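Local coordinates for DUF4974 domain-containing protein (Parabacteroides distasonis, PDB 4M0N), which probably antagonises a sigma factor, this chain being the FecR and C-terminal FecR portion of a longer, probably membrane-spanning protein, at residues 33-38 with 49-54; 59-64 with 81-86; 109-114 with 125-130; 190-195 with 214-219. The protein carries 1 engineered substitution. All blocks are in the same frame, centred on the assembly; numbering follows the deposited sequence.

Interaction 1: residues 33-38 with 49-54; sequences VTLPDG and MRYPTE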
loop_
_atom_site.group_PDB
_atom_site.type_symbol
_atom_site.label_atom_id
_atom_site.label_comp_id
_atom_site.label_asym_id
_atom_site.label_seq_id
_atom_site.Cartn_x
_atom_site.Cartn_y
_atom_site.Cartn_z
ATOM N N VAL A 33 13.053 -8.980 -1.266
ATOM C CA VAL A 33 13.410 -10.208 -1.932
ATOM C C VAL A 33 13.747 -9.948 -3.380
ATOM O O VAL A 33 13.183 -9.071 -4.030
ATOM C CB VAL A 33 12.312 -11.281 -1.806
ATOM C CG1 VAL A 33 11.072 -10.864 -2.555
ATOM C CG2 VAL A 33 12.794 -12.637 -2.308
ATOM N N THR A 34 14.709 -10.701 -3.876
ATOM C CA THR A 34 15.016 -10.658 -5.267
ATOM C C THR A 34 14.431 -11.914 -5.900
ATOM O O THR A 34 14.730 -13.044 -5.481
ATOM C CB THR A 34 16.517 -10.557 -5.503
ATOM O OG1 THR A 34 17.001 -9.415 -4.811
ATOM C CG2 THR A 34 16.808 -10.396 -6.950
ATOM N N LEU A 35 13.604 -11.712 -6.916
ATOM C CA LEU A 35 12.997 -12.822 -7.620
ATOM C C LEU A 35 13.953 -13.488 -8.618
ATOM O O LEU A 35 15.000 -12.936 -8.955
ATOM C CB LEU A 35 11.727 -12.333 -8.328
ATOM C CG LEU A 35 10.630 -11.859 -7.388
ATOM C CD1 LEU A 35 9.465 -11.302 -8.184
ATOM C CD2 LEU A 35 10.155 -12.993 -6.491
ATOM N N PRO A 36 13.593 -14.684 -9.108
ATOM C CA PRO A 36 14.471 -15.432 -10.027
ATOM C C PRO A 36 14.858 -14.696 -11.303
ATOM O O PRO A 36 15.881 -15.025 -11.912
ATOM C CB PRO A 36 13.632 -16.661 -10.377
ATOM C CG PRO A 36 12.727 -16.837 -9.215
ATOM C CD PRO A 36 12.386 -15.459 -8.765
ATOM N N ASP A 37 14.030 -13.742 -11.734
ATOM C CA ASP A 37 14.323 -12.945 -12.916
ATOM C C ASP A 37 15.158 -11.699 -12.593
ATOM O O ASP A 37 15.427 -10.898 -13.489
ATOM C CB ASP A 37 13.004 -12.488 -13.571
ATOM C CG ASP A 37 12.225 -11.525 -12.693
ATOM O OD1 ASP A 37 12.446 -11.562 -11.468
ATOM O OD2 ASP A 37 11.418 -10.719 -13.231
ATOM N N GLY A 38 15.492 -11.490 -11.319
ATOM C CA GLY A 38 16.234 -10.293 -10.911
ATOM C C GLY A 38 15.371 -9.126 -10.452
ATOM O O GLY A 38 15.889 -8.091 -10.036
ATOM N N MET A 49 3.183 -12.649 -0.335
ATOM C CA MET A 49 3.456 -12.824 -1.733
ATOM C C MET A 49 3.833 -14.288 -2.033
ATOM O O MET A 49 4.602 -14.921 -1.289
ATOM C CB MET A 49 4.538 -11.843 -2.233
ATOM C CG MET A 49 4.861 -12.023 -3.709
ATOM S SD MET A 49 6.024 -10.807 -4.361
ATOM C CE MET A 49 7.538 -11.309 -3.579
ATOM N N ARG A 50 3.293 -14.790 -3.140
ATOM C CA ARG A 50 3.483 -16.158 -3.612
ATOM C C ARG A 50 4.129 -16.066 -4.979
ATOM O O ARG A 50 3.658 -15.314 -5.846
ATOM C CB ARG A 50 2.065 -16.780 -3.707
ATOM C CG ARG A 50 1.844 -18.255 -3.624
ATOM C CD ARG A 50 0.313 -18.463 -3.581
ATOM N NE ARG A 50 -0.226 -17.963 -2.310
ATOM C CZ ARG A 50 -1.070 -16.948 -2.108
ATOM N NH1 ARG A 50 -1.589 -16.230 -3.098
ATOM N NH2 ARG A 50 -1.397 -16.650 -0.851
ATOM N N TYR A 51 5.226 -16.795 -5.173
ATOM C CA TYR A 51 5.972 -16.761 -6.433
ATOM C C TYR A 51 6.630 -18.109 -6.621
ATOM O O TYR A 51 6.819 -18.849 -5.637
ATOM C CB TYR A 51 7.005 -15.629 -6.430
ATOM C CG TYR A 51 8.062 -15.718 -5.327
ATOM C CD1 TYR A 51 7.829 -15.166 -4.087
ATOM C CD2 TYR A 51 9.306 -16.297 -5.563
ATOM C CE1 TYR A 51 8.769 -15.222 -3.075
ATOM C CE2 TYR A 51 10.270 -16.350 -4.555
ATOM C CZ TYR A 51 9.990 -15.792 -3.314
ATOM O OH TYR A 51 10.900 -15.819 -2.273
ATOM N N PRO A 52 6.955 -18.446 -7.878
ATOM C CA PRO A 52 7.598 -19.710 -8.209
ATOM C C PRO A 52 9.123 -19.591 -8.048
ATOM O O PRO A 52 9.693 -18.533 -8.270
ATOM C CB PRO A 52 7.190 -19.907 -9.660
ATOM C CG PRO A 52 7.175 -18.537 -10.229
ATOM C CD PRO A 52 6.825 -17.592 -9.083
ATOM N N THR A 53 9.801 -20.672 -7.684
ATOM C CA THR A 53 11.271 -20.611 -7.589
ATOM C C THR A 53 11.943 -20.468 -8.984
ATOM O O THR A 53 13.106 -20.106 -9.083
ATOM C CB THR A 53 11.811 -21.783 -6.750
ATOM O OG1 THR A 53 11.233 -22.992 -7.227
ATOM C CG2 THR A 53 11.427 -21.576 -5.253
ATOM N N GLU A 54 11.188 -20.730 -10.046
ATOM C CA GLU A 54 11.608 -20.468 -11.421
ATOM C C GLU A 54 10.396 -19.993 -12.223
ATOM O O GLU A 54 9.313 -20.550 -12.058
ATOM C CB GLU A 54 12.167 -21.766 -12.021
ATOM C CG GLU A 54 12.710 -21.676 -13.437
ATOM C CD GLU A 54 13.595 -22.872 -13.782
ATOM O OE1 GLU A 54 13.890 -23.682 -12.875
ATOM O OE2 GLU A 54 14.007 -23.006 -14.953
#
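Leu35 and Tyr51 meet in a CH-pi contact between the two facing beta sheets of the FecR domain, strand 31-34 belonging to one sheet and strand 48-51 to the other. The methyl CD2 of Leu35 stands over one face of the Tyr51 ring, 3.7 Å from its centroid and 18° off the normal. A branched aliphatic chain suits this place because its methyl can rest on the flat pi surface. Next to it, Val33 divides its two branches: CG1 packs on Met49 CE at 3.7 Å, while CG2 meets Tyr51 OH tip to tip. The flexible thioether of Met49 runs out straight and bends only at chi3 (71°), which sets CE against the valine. Val41 and Leu43 of strand 40-43 and Val62 of strand 60-65 pack against these apolar groups. Farther out, Pro36 takes the second position of the type I turn from Leu35 to Gly38, where the fixed phi of a proline (-57°) fits, and its CG lies 3.3 Å from Thr53 O.

Interaction 2: residues 59-64 with 81-86; sequences IRLVEM and IVRTRQ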
loop_
_atom_site.group_PDB
_atom_site.type_symbol
_atom_site.label_atom_id
_atom_site.label_comp_id
_atom_site.label_asym_id
_atom_site.label_seq_id
_atom_site.Cartn_x
_atom_site.Cartn_y
_atom_site.Cartn_z
ATOM N N ILE A 59 4.846 -15.958 -18.920
ATOM C CA ILE A 59 4.664 -14.754 -18.130
ATOM C C ILE A 59 5.397 -14.971 -16.825
ATOM O O ILE A 59 5.610 -16.110 -16.395
ATOM C CB ILE A 59 3.170 -14.444 -17.857
ATOM C CG1 ILE A 59 2.501 -15.596 -17.112
ATOM C CG2 ILE A 59 2.436 -14.190 -19.166
ATOM C CD1 ILE A 59 1.155 -15.233 -16.513
ATOM N N ARG A 60 5.836 -13.877 -16.230
ATOM C CA ARG A 60 6.401 -13.911 -14.910
ATOM C C ARG A 60 5.275 -13.502 -13.956
ATOM O O ARG A 60 5.018 -12.322 -13.806
ATOM C CB ARG A 60 7.540 -12.902 -14.828
ATOM C CG ARG A 60 8.729 -13.267 -15.694
ATOM C CD ARG A 60 9.768 -12.161 -15.700
ATOM N NE ARG A 60 9.344 -11.029 -16.493
ATOM C CZ ARG A 60 9.881 -9.808 -16.440
ATOM N NH1 ARG A 60 10.864 -9.526 -15.600
ATOM N NH2 ARG A 60 9.458 -8.853 -17.258
ATOM N N LEU A 61 4.633 -14.477 -13.313
ATOM C CA LEU A 61 3.454 -14.225 -12.476
ATOM C C LEU A 61 3.737 -14.366 -10.992
ATOM O O LEU A 61 4.288 -15.372 -10.558
ATOM C CB LEU A 61 2.348 -15.219 -12.836
ATOM C CG LEU A 61 1.062 -15.128 -12.001
ATOM C CD1 LEU A 61 0.307 -13.870 -12.370
ATOM C CD2 LEU A 61 0.234 -16.370 -12.281
ATOM N N VAL A 62 3.345 -13.360 -10.214
ATOM C CA VAL A 62 3.336 -13.443 -8.765
ATOM C C VAL A 62 1.935 -13.047 -8.267
ATOM O O VAL A 62 1.162 -12.375 -8.986
ATOM C CB VAL A 62 4.472 -12.648 -8.103
ATOM C CG1 VAL A 62 5.828 -13.036 -8.706
ATOM C CG2 VAL A 62 4.245 -11.146 -8.189
ATOM N N GLU A 63 1.583 -13.553 -7.090
ATOM C CA GLU A 63 0.318 -13.222 -6.437
ATOM C C GLU A 63 0.640 -12.515 -5.156
ATOM O O GLU A 63 1.572 -12.897 -4.446
ATOM C CB GLU A 63 -0.533 -14.466 -6.138
ATOM C CG GLU A 63 -1.134 -15.125 -7.372
ATOM C CD GLU A 63 -1.941 -16.374 -7.034
ATOM O OE1 GLU A 63 -1.823 -16.887 -5.914
ATOM O OE2 GLU A 63 -2.670 -16.853 -7.913
ATOM N N MET A 64 -0.097 -11.450 -4.854
ATOM C CA MET A 64 0.197 -10.690 -3.690
ATOM C C MET A 64 -1.060 -10.134 -3.061
ATOM O O MET A 64 -2.010 -9.772 -3.753
ATOM C CB MET A 64 1.155 -9.552 -4.072
ATOM C CG MET A 64 1.710 -8.810 -2.884
ATOM S SD MET A 64 0.785 -7.362 -2.341
ATOM C CE MET A 64 1.000 -6.327 -3.795
ATOM N N ILE A 81 3.471 -10.053 -14.216
ATOM C CA ILE A 81 2.129 -9.770 -13.710
ATOM C C ILE A 81 2.080 -9.885 -12.202
ATOM O O ILE A 81 2.420 -10.940 -11.614
ATOM C CB ILE A 81 1.083 -10.690 -14.340
ATOM C CG1 ILE A 81 1.020 -10.467 -15.847
ATOM C CG2 ILE A 81 -0.270 -10.446 -13.665
ATOM C CD1 ILE A 81 0.010 -11.338 -16.566
ATOM N N VAL A 82 1.660 -8.804 -11.559
ATOM C CA VAL A 82 1.345 -8.879 -10.138
ATOM C C VAL A 82 -0.169 -9.086 -10.061
ATOM O O VAL A 82 -0.943 -8.208 -10.433
ATOM C CB VAL A 82 1.734 -7.611 -9.382
ATOM C CG1 VAL A 82 1.252 -7.723 -7.921
ATOM C CG2 VAL A 82 3.232 -7.361 -9.468
ATOM N N ARG A 83 -0.567 -10.253 -9.596
ATOM C CA ARG A 83 -1.972 -10.619 -9.501
ATOM C C ARG A 83 -2.474 -10.407 -8.094
ATOM O O ARG A 83 -2.037 -11.065 -7.130
ATOM C CB ARG A 83 -2.183 -12.074 -9.912
ATOM C CG ARG A 83 -3.612 -12.588 -9.732
ATOM C CD ARG A 83 -3.863 -13.757 -10.668
ATOM N NE ARG A 83 -3.801 -13.316 -12.049
ATOM C CZ ARG A 83 -3.555 -14.099 -13.093
ATOM N NH1 ARG A 83 -3.395 -15.414 -12.942
ATOM N NH2 ARG A 83 -3.522 -13.565 -14.312
ATOM N N THR A 84 -3.387 -9.459 -7.997
ATOM C CA THR A 84 -4.121 -9.215 -6.794
ATOM C C THR A 84 -5.589 -9.564 -7.006
ATOM O O THR A 84 -6.064 -9.750 -8.131
ATOM C CB THR A 84 -4.025 -7.764 -6.350
ATOM O OG1 THR A 84 -4.818 -6.946 -7.225
ATOM C CG2 THR A 84 -2.603 -7.289 -6.325
ATOM N N ARG A 85 -6.297 -9.661 -5.900
ATOM C CA ARG A 85 -7.695 -10.000 -5.991
ATOM C C ARG A 85 -8.436 -9.046 -6.930
ATOM O O ARG A 85 -9.293 -9.494 -7.692
ATOM C CB ARG A 85 -8.344 -10.012 -4.611
ATOM C CG ARG A 85 -9.803 -10.479 -4.644
ATOM C CD ARG A 85 -10.504 -10.322 -3.296
ATOM N NE ARG A 85 -10.595 -8.932 -2.824
ATOM C CZ ARG A 85 -11.555 -8.054 -3.136
ATOM N NH1 ARG A 85 -12.561 -8.381 -3.944
ATOM N NH2 ARG A 85 -11.513 -6.824 -2.627
ATOM N N GLN A 86 -8.120 -7.753 -6.843
ATOM C CA GLN A 86 -8.849 -6.701 -7.537
ATOM C C GLN A 86 -8.414 -6.516 -8.993
ATOM O O GLN A 86 -9.186 -6.008 -9.812
ATOM C CB GLN A 86 -8.644 -5.394 -6.807
ATOM C CG GLN A 86 -9.171 -5.414 -5.376
ATOM C CD GLN A 86 -8.082 -5.630 -4.335
ATOM O OE1 GLN A 86 -7.075 -6.336 -4.576
ATOM N NE2 GLN A 86 -8.295 -5.052 -3.150
HETATM O O HOH W 1 -2.876 -17.053 -10.648
HETATM O O HOH W 2 -4.796 -9.719 -3.380
#
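Leu61 has CG anti to the backbone N (chi1 177°) and CD1 set by chi2 (71°), while the Arg83 chain bends at chi3 (-65°). The methyl Leu61 CD1 lies over the centre of one face of the Arg83 guanidinium, 3.9 Å from CZ, and also packs on Ile81 CG2. Beneath them runs a parallel strand pair, 60-64 with 81-83, in the mixed sheet of the FecR domain. Val62 bonds through N to Ile81 O (2.9 Å) and through O to Arg83 N (2.8 Å), the residues on both sides of Val82, as in parallel pairing. On the face opposite Leu61, the compact branched Val62 and Val82 touch through their CG2 methyls at 4.1 Å, toward Phe70. Glu63 and Arg83 lie side by side without a direct salt bridge; a water in the guanidinium plane accepts from Arg83 NH1 (2.9 Å) and donates to Glu63 OE2. Glu63 OE1 pairs with Arg50 and Arg83 NH2 with Asp88, both in salt bridges. An alanine in place of Arg83 would remove the guanidinium lying against the Leu61 methyls and would probably leave Asp88 and the bridging water without their partner. The flat guanidinium thus takes a leucine methyl on its face while its N-H groups bond to water and Asp88.

Interaction 3: residues 109-114 with 125-130; sequences VSVRTG and MRLLPN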
loop_
_atom_site.group_PDB
_atom_site.type_symbol
_atom_site.label_atom_id
_atom_site.label_comp_id
_atom_site.label_asym_id
_atom_site.label_seq_id
_atom_site.Cartn_x
_atom_site.Cartn_y
_atom_site.Cartn_z
ATOM N N VAL A 109 -2.467 1.488 -7.201
ATOM C CA VAL A 109 -1.264 1.210 -7.957
ATOM C C VAL A 109 -0.662 2.534 -8.400
ATOM O O VAL A 109 -1.352 3.381 -8.948
ATOM C CB VAL A 109 -1.581 0.351 -9.203
ATOM C CG1 VAL A 109 -0.347 0.119 -10.053
ATOM C CG2 VAL A 109 -2.232 -0.966 -8.770
ATOM N N SER A 110 0.618 2.716 -8.096
ATOM C CA SER A 110 1.306 4.008 -8.276
ATOM C C SER A 110 2.625 3.755 -8.973
ATOM O O SER A 110 3.424 2.935 -8.521
ATOM C CB SER A 110 1.578 4.651 -6.931
ATOM O OG SER A 110 0.419 4.720 -6.094
ATOM N N VAL A 111 2.854 4.437 -10.095
ATOM C CA VAL A 111 4.000 4.145 -10.946
ATOM C C VAL A 111 5.152 5.090 -10.636
ATOM O O VAL A 111 4.972 6.296 -10.598
ATOM C CB VAL A 111 3.656 4.286 -12.447
ATOM C CG1 VAL A 111 4.854 3.939 -13.303
ATOM C CG2 VAL A 111 2.448 3.430 -12.796
ATOM N N ARG A 112 6.316 4.522 -10.360
ATOM C CA ARG A 112 7.514 5.304 -10.138
ATOM C C ARG A 112 8.315 5.506 -11.426
ATOM O O ARG A 112 8.710 6.623 -11.761
ATOM C CB ARG A 112 8.386 4.640 -9.097
ATOM C CG ARG A 112 9.629 5.435 -8.743
ATOM C CD ARG A 112 9.347 6.324 -7.554
ATOM N NE ARG A 112 10.531 6.996 -7.033
ATOM C CZ ARG A 112 11.061 8.114 -7.531
ATOM N NH1 ARG A 112 10.520 8.739 -8.574
ATOM N NH2 ARG A 112 12.148 8.626 -6.960
ATOM N N THR A 113 8.559 4.413 -12.141
ATOM C CA THR A 113 9.273 4.466 -13.399
ATOM C C THR A 113 8.612 3.514 -14.387
ATOM O O THR A 113 8.004 2.543 -14.001
ATOM C CB THR A 113 10.769 4.087 -13.239
ATOM O OG1 THR A 113 10.901 2.702 -12.928
ATOM C CG2 THR A 113 11.386 4.858 -12.110
ATOM N N GLY A 114 8.723 3.808 -15.674
ATOM C CA GLY A 114 8.229 2.910 -16.712
ATOM C C GLY A 114 6.736 3.045 -16.958
ATOM O O GLY A 114 6.110 4.031 -16.551
ATOM N N MET A 125 -6.390 0.104 -17.878
ATOM C CA MET A 125 -5.811 1.431 -17.870
ATOM C C MET A 125 -4.305 1.352 -17.912
ATOM O O MET A 125 -3.712 0.537 -17.239
ATOM C CB MET A 125 -6.262 2.161 -16.613
ATOM C CG MET A 125 -7.783 2.206 -16.480
ATOM S SD MET A 125 -8.413 3.176 -15.080
ATOM C CE MET A 125 -8.263 4.795 -15.807
ATOM N N ARG A 126 -3.696 2.237 -18.688
ATOM C CA ARG A 126 -2.255 2.300 -18.718
ATOM C C ARG A 126 -1.827 3.524 -17.922
ATOM O O ARG A 126 -2.454 4.591 -17.996
ATOM C CB ARG A 126 -1.748 2.312 -20.152
ATOM C CG ARG A 126 -2.000 0.980 -20.842
ATOM C CD ARG A 126 -1.216 0.791 -22.128
ATOM N NE ARG A 126 -1.662 1.700 -23.183
ATOM C CZ ARG A 126 -1.609 1.448 -24.489
ATOM N NH1 ARG A 126 -1.145 0.288 -24.946
ATOM N NH2 ARG A 126 -2.048 2.363 -25.348
ATOM N N LEU A 127 -0.749 3.364 -17.173
ATOM C CA LEU A 127 -0.273 4.395 -16.252
ATOM C C LEU A 127 1.176 4.690 -16.537
ATOM O O LEU A 127 1.933 3.802 -16.915
ATOM C CB LEU A 127 -0.363 3.904 -14.831
ATOM C CG LEU A 127 -1.776 3.675 -14.292
ATOM C CD1 LEU A 127 -1.597 3.072 -12.916
ATOM C CD2 LEU A 127 -2.587 4.957 -14.267
ATOM N N LEU A 128 1.530 5.958 -16.352
ATOM C CA LEU A 128 2.879 6.436 -16.491
ATOM C C LEU A 128 3.399 6.931 -15.136
ATOM O O LEU A 128 2.660 6.967 -14.158
ATOM C CB LEU A 128 2.858 7.617 -17.471
ATOM C CG LEU A 128 2.427 7.317 -18.900
ATOM C CD1 LEU A 128 2.270 8.654 -19.640
ATOM C CD2 LEU A 128 3.506 6.457 -19.515
ATOM N N PRO A 129 4.691 7.331 -15.088
ATOM C CA PRO A 129 5.238 7.757 -13.804
ATOM C C PRO A 129 4.461 8.875 -13.146
ATOM O O PRO A 129 4.008 9.812 -13.786
ATOM C CB PRO A 129 6.669 8.168 -14.165
ATOM C CG PRO A 129 7.019 7.229 -15.292
ATOM C CD PRO A 129 5.750 7.209 -16.103
ATOM N N ASN A 130 4.267 8.718 -11.848
ATOM C CA ASN A 130 3.517 9.656 -11.025
ATOM C C ASN A 130 2.037 9.781 -11.397
ATOM O O ASN A 130 1.408 10.803 -11.173
ATOM C CB ASN A 130 4.234 10.976 -10.919
ATOM C CG ASN A 130 5.662 10.796 -10.430
ATOM O OD1 ASN A 130 5.900 10.038 -9.489
ATOM N ND2 ASN A 130 6.599 11.348 -11.144
#
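Val111 O accepts the hydrogen bond of Asn130 N at 2.8 Å, with an N-H...O angle of 167° and the donor tilted 26° from the carbonyl plane. The same oxygen receives a CA-H...O contact from Pro129 CA at 3.5 Å, so two consecutive residues close on one carbonyl. This grip lies where the chain after strand 106-111 turns a corner at Arg112 and Thr113, joining the edge strand 123-127 of one FecR-domain sheet to an inner strand of the other. Arg112 and Thr113 both face Ser95, forming a classic beta bulge. The rigid ring of Pro129 offers C-H groups to oxygens: CB approaches Arg112 O at 3.5 Å and CD comes 3.2 Å from Gly114 O. Having no N-H, proline also needs no acceptor here. Gly114 has a positive phi, easily adopted without a side chain. Inward, Val111 keeps CG1 anti to the backbone N (chi1 -178°) and turns CG2 onto Leu127 CB at 3.5 Å, while Leu127 CD1 reaches Val109 CG1 at 4.3 Å. Val118 and Ile133 continue this apolar layer. Asn130 OD1 accepts from Ala149 N. The contact therefore combines a single directional backbone bond with an apolar interior, fixing the corner by main-chain polarity rather than side-chain charge.

Interaction 4: residues 190-195 with 214-219; sequences FDDYIY and TGIRYR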
loop_
_atom_site.group_PDB
_atom_site.type_symbol
_atom_site.label_atom_id
_atom_site.label_comp_id
_atom_site.label_asym_id
_atom_site.label_seq_id
_atom_site.Cartn_x
_atom_site.Cartn_y
_atom_site.Cartn_z
ATOM N N PHE A 190 -15.859 10.046 12.529
ATOM C CA PHE A 190 -14.497 10.165 11.978
ATOM C C PHE A 190 -14.537 10.323 10.459
ATOM O O PHE A 190 -14.274 9.379 9.715
ATOM C CB PHE A 190 -13.645 8.953 12.366
ATOM C CG PHE A 190 -13.222 8.952 13.807
ATOM C CD1 PHE A 190 -12.117 9.688 14.215
ATOM C CD2 PHE A 190 -13.916 8.211 14.749
ATOM C CE1 PHE A 190 -11.717 9.687 15.538
ATOM C CE2 PHE A 190 -13.528 8.220 16.080
ATOM C CZ PHE A 190 -12.424 8.956 16.474
ATOM N N ASP A 191 -14.857 11.536 10.025
ATOM C CA ASP A 191 -15.012 11.852 8.607
ATOM C C ASP A 191 -13.761 12.540 8.056
ATOM O O ASP A 191 -13.793 13.126 6.975
ATOM C CB ASP A 191 -16.232 12.770 8.441
ATOM C CG ASP A 191 -17.003 12.510 7.161
ATOM O OD1 ASP A 191 -16.422 12.642 6.056
ATOM O OD2 ASP A 191 -18.213 12.202 7.269
ATOM N N ASP A 192 -12.651 12.446 8.780
ATOM C CA ASP A 192 -11.488 13.283 8.498
ATOM C C ASP A 192 -10.639 12.744 7.341
ATOM O O ASP A 192 -10.571 11.541 7.092
ATOM C CB ASP A 192 -10.612 13.412 9.740
ATOM C CG ASP A 192 -11.401 13.787 10.978
ATOM O OD1 ASP A 192 -12.149 12.923 11.491
ATOM O OD2 ASP A 192 -11.260 14.941 11.440
ATOM N N TYR A 193 -9.996 13.674 6.644
ATOM C CA TYR A 193 -8.999 13.335 5.640
ATOM C C TYR A 193 -7.661 13.898 6.113
ATOM O O TYR A 193 -7.586 15.044 6.585
ATOM C CB TYR A 193 -9.401 13.909 4.282
ATOM C CG TYR A 193 -10.654 13.272 3.731
ATOM C CD1 TYR A 193 -10.640 11.953 3.295
ATOM C CD2 TYR A 193 -11.857 13.981 3.656
ATOM C CE1 TYR A 193 -11.779 11.348 2.807
ATOM C CE2 TYR A 193 -13.008 13.384 3.162
ATOM C CZ TYR A 193 -12.964 12.072 2.738
ATOM O OH TYR A 193 -14.080 11.449 2.237
ATOM N N ILE A 194 -6.616 13.081 6.019
ATOM C CA ILE A 194 -5.327 13.429 6.583
ATOM C C ILE A 194 -4.313 13.815 5.517
ATOM O O ILE A 194 -4.248 13.200 4.434
ATOM C CB ILE A 194 -4.765 12.264 7.418
ATOM C CG1 ILE A 194 -5.809 11.781 8.436
ATOM C CG2 ILE A 194 -3.452 12.642 8.084
ATOM C CD1 ILE A 194 -6.249 12.803 9.455
ATOM N N TYR A 195 -3.528 14.835 5.843
ATOM C CA TYR A 195 -2.429 15.299 5.003
ATOM C C TYR A 195 -1.152 15.302 5.825
ATOM O O TYR A 195 -1.174 15.616 7.017
ATOM C CB TYR A 195 -2.688 16.732 4.513
ATOM C CG TYR A 195 -3.928 16.887 3.660
ATOM C CD1 TYR A 195 -5.195 16.967 4.239
ATOM C CD2 TYR A 195 -3.832 16.966 2.275
ATOM C CE1 TYR A 195 -6.329 17.113 3.462
ATOM C CE2 TYR A 195 -4.959 17.116 1.483
ATOM C CZ TYR A 195 -6.205 17.181 2.075
ATOM O OH TYR A 195 -7.324 17.329 1.277
ATOM N N THR A 214 -6.596 17.738 13.464
ATOM C CA THR A 214 -7.994 17.301 13.444
ATOM C C THR A 214 -8.744 17.471 14.753
ATOM O O THR A 214 -9.974 17.427 14.757
ATOM C CB THR A 214 -8.081 15.807 13.080
ATOM O OG1 THR A 214 -7.477 15.025 14.125
ATOM C CG2 THR A 214 -7.377 15.556 11.765
ATOM N N GLY A 215 -8.016 17.656 15.856
ATOM C CA GLY A 215 -8.594 17.554 17.188
ATOM C C GLY A 215 -8.722 16.127 17.714
ATOM O O GLY A 215 -9.039 15.925 18.882
ATOM N N ILE A 216 -8.451 15.123 16.889
ATOM C CA ILE A 216 -8.561 13.738 17.351
ATOM C C ILE A 216 -7.541 13.472 18.469
ATOM O O ILE A 216 -6.355 13.736 18.298
ATOM C CB ILE A 216 -8.347 12.759 16.181
ATOM C CG1 ILE A 216 -9.491 12.894 15.171
ATOM C CG2 ILE A 216 -8.262 11.307 16.660
ATOM C CD1 ILE A 216 -9.145 12.341 13.810
ATOM N N ARG A 217 -8.011 12.988 19.619
ATOM C CA ARG A 217 -7.120 12.606 20.711
ATOM C C ARG A 217 -6.966 11.096 20.743
ATOM O O ARG A 217 -7.715 10.360 20.083
ATOM C CB ARG A 217 -7.644 13.101 22.064
ATOM C CG ARG A 217 -7.495 14.601 22.272
ATOM C CD ARG A 217 -8.020 15.051 23.628
ATOM N NE ARG A 217 -8.377 16.471 23.569
ATOM C CZ ARG A 217 -7.535 17.488 23.759
ATOM N NH1 ARG A 217 -6.255 17.276 24.063
ATOM N NH2 ARG A 217 -7.985 18.737 23.649
ATOM N N TYR A 218 -5.984 10.638 21.503
ATOM C CA TYR A 218 -5.783 9.209 21.707
ATOM C C TYR A 218 -5.452 8.884 23.161
ATOM O O TYR A 218 -4.808 9.677 23.839
ATOM C CB TYR A 218 -4.658 8.716 20.801
ATOM C CG TYR A 218 -3.309 9.318 21.115
ATOM C CD1 TYR A 218 -2.964 10.584 20.643
ATOM C CD2 TYR A 218 -2.380 8.622 21.882
ATOM C CE1 TYR A 218 -1.725 11.129 20.911
ATOM C CE2 TYR A 218 -1.140 9.161 22.159
ATOM C CZ TYR A 218 -0.818 10.415 21.667
ATOM O OH TYR A 218 0.418 10.953 21.953
ATOM N N ARG A 219 -5.915 7.728 23.634
ATOM C CA ARG A 219 -5.442 7.171 24.903
ATOM C C ARG A 219 -5.115 5.682 24.805
ATOM O O ARG A 219 -5.731 4.944 24.027
ATOM C CB ARG A 219 -6.468 7.408 26.016
ATOM C CG ARG A 219 -7.831 6.794 25.750
ATOM C CD ARG A 219 -8.855 7.180 26.802
ATOM N NE ARG A 219 -10.128 7.506 26.163
ATOM C CZ ARG A 219 -10.974 6.619 25.643
ATOM N NH1 ARG A 219 -10.721 5.311 25.691
ATOM N NH2 ARG A 219 -12.097 7.046 25.080
#
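Phe190 meets Ile216 at the edge of its ring, in the C-terminal FecR domain, whose fold packs helices against small sheets. In this apolar contact CE1 of Phe190 is 3.9 Å from Ile216 CG1, and Ile216 CG2 lies in the ring plane. Ile194 CD1 reaches Thr214 CG2 at 3.8 Å, the two side chains crossing at about a right angle, with Phe162 and Val170 nearby on Ile194. The polar groups behave differently. Asp192 touches the other segment by van der Waals contact, OD2 3.7 Å from Thr214 CB and OD1 3.8 Å from Ile216 CD1, and OD1 makes a salt bridge to Lys229. Within its own segment Thr214 forms an ST turn: chi1 (66°) puts OG1 between the backbone N and the carbonyl carbon, and OG1 accepts from Ile216 N at 2.9 Å. It also bonds to Ile210 O of helix 203-214. A valine in place of Thr214 would probably leave both Ile216 N and Ile210 O without their hydroxyl mate and let the chain after the helix shift. Threonine thus serves twice, its hydroxyl shaping the helix exit and its methyl meeting Ile194, while the aspartate's charge is likely to be met chiefly by Lys229.

Overall arrangement
Interactions 1, 2 and 3 belong to the FecR beta domain, whereas interaction 4 lies in the C-terminal domain, its centre 30 to 40 Å from theirs. Interaction 2 is the most buried and the only one built on a regular strand pair, so repeated main-chain bonds dominate. Interactions 1 and 3 each run between the two large sheets, near their ends, with apolar side chains inside and prolines against carbonyls outside; interaction 3 adds one backbone bond. Interactions 1 and 2 touch directly through salt bridges Asp37-Arg60 and Arg50-Glu63, as strands 48-51 and 60-65 are neighbours. Interaction 4 relies on side-chain packing between a loop and a helix exit.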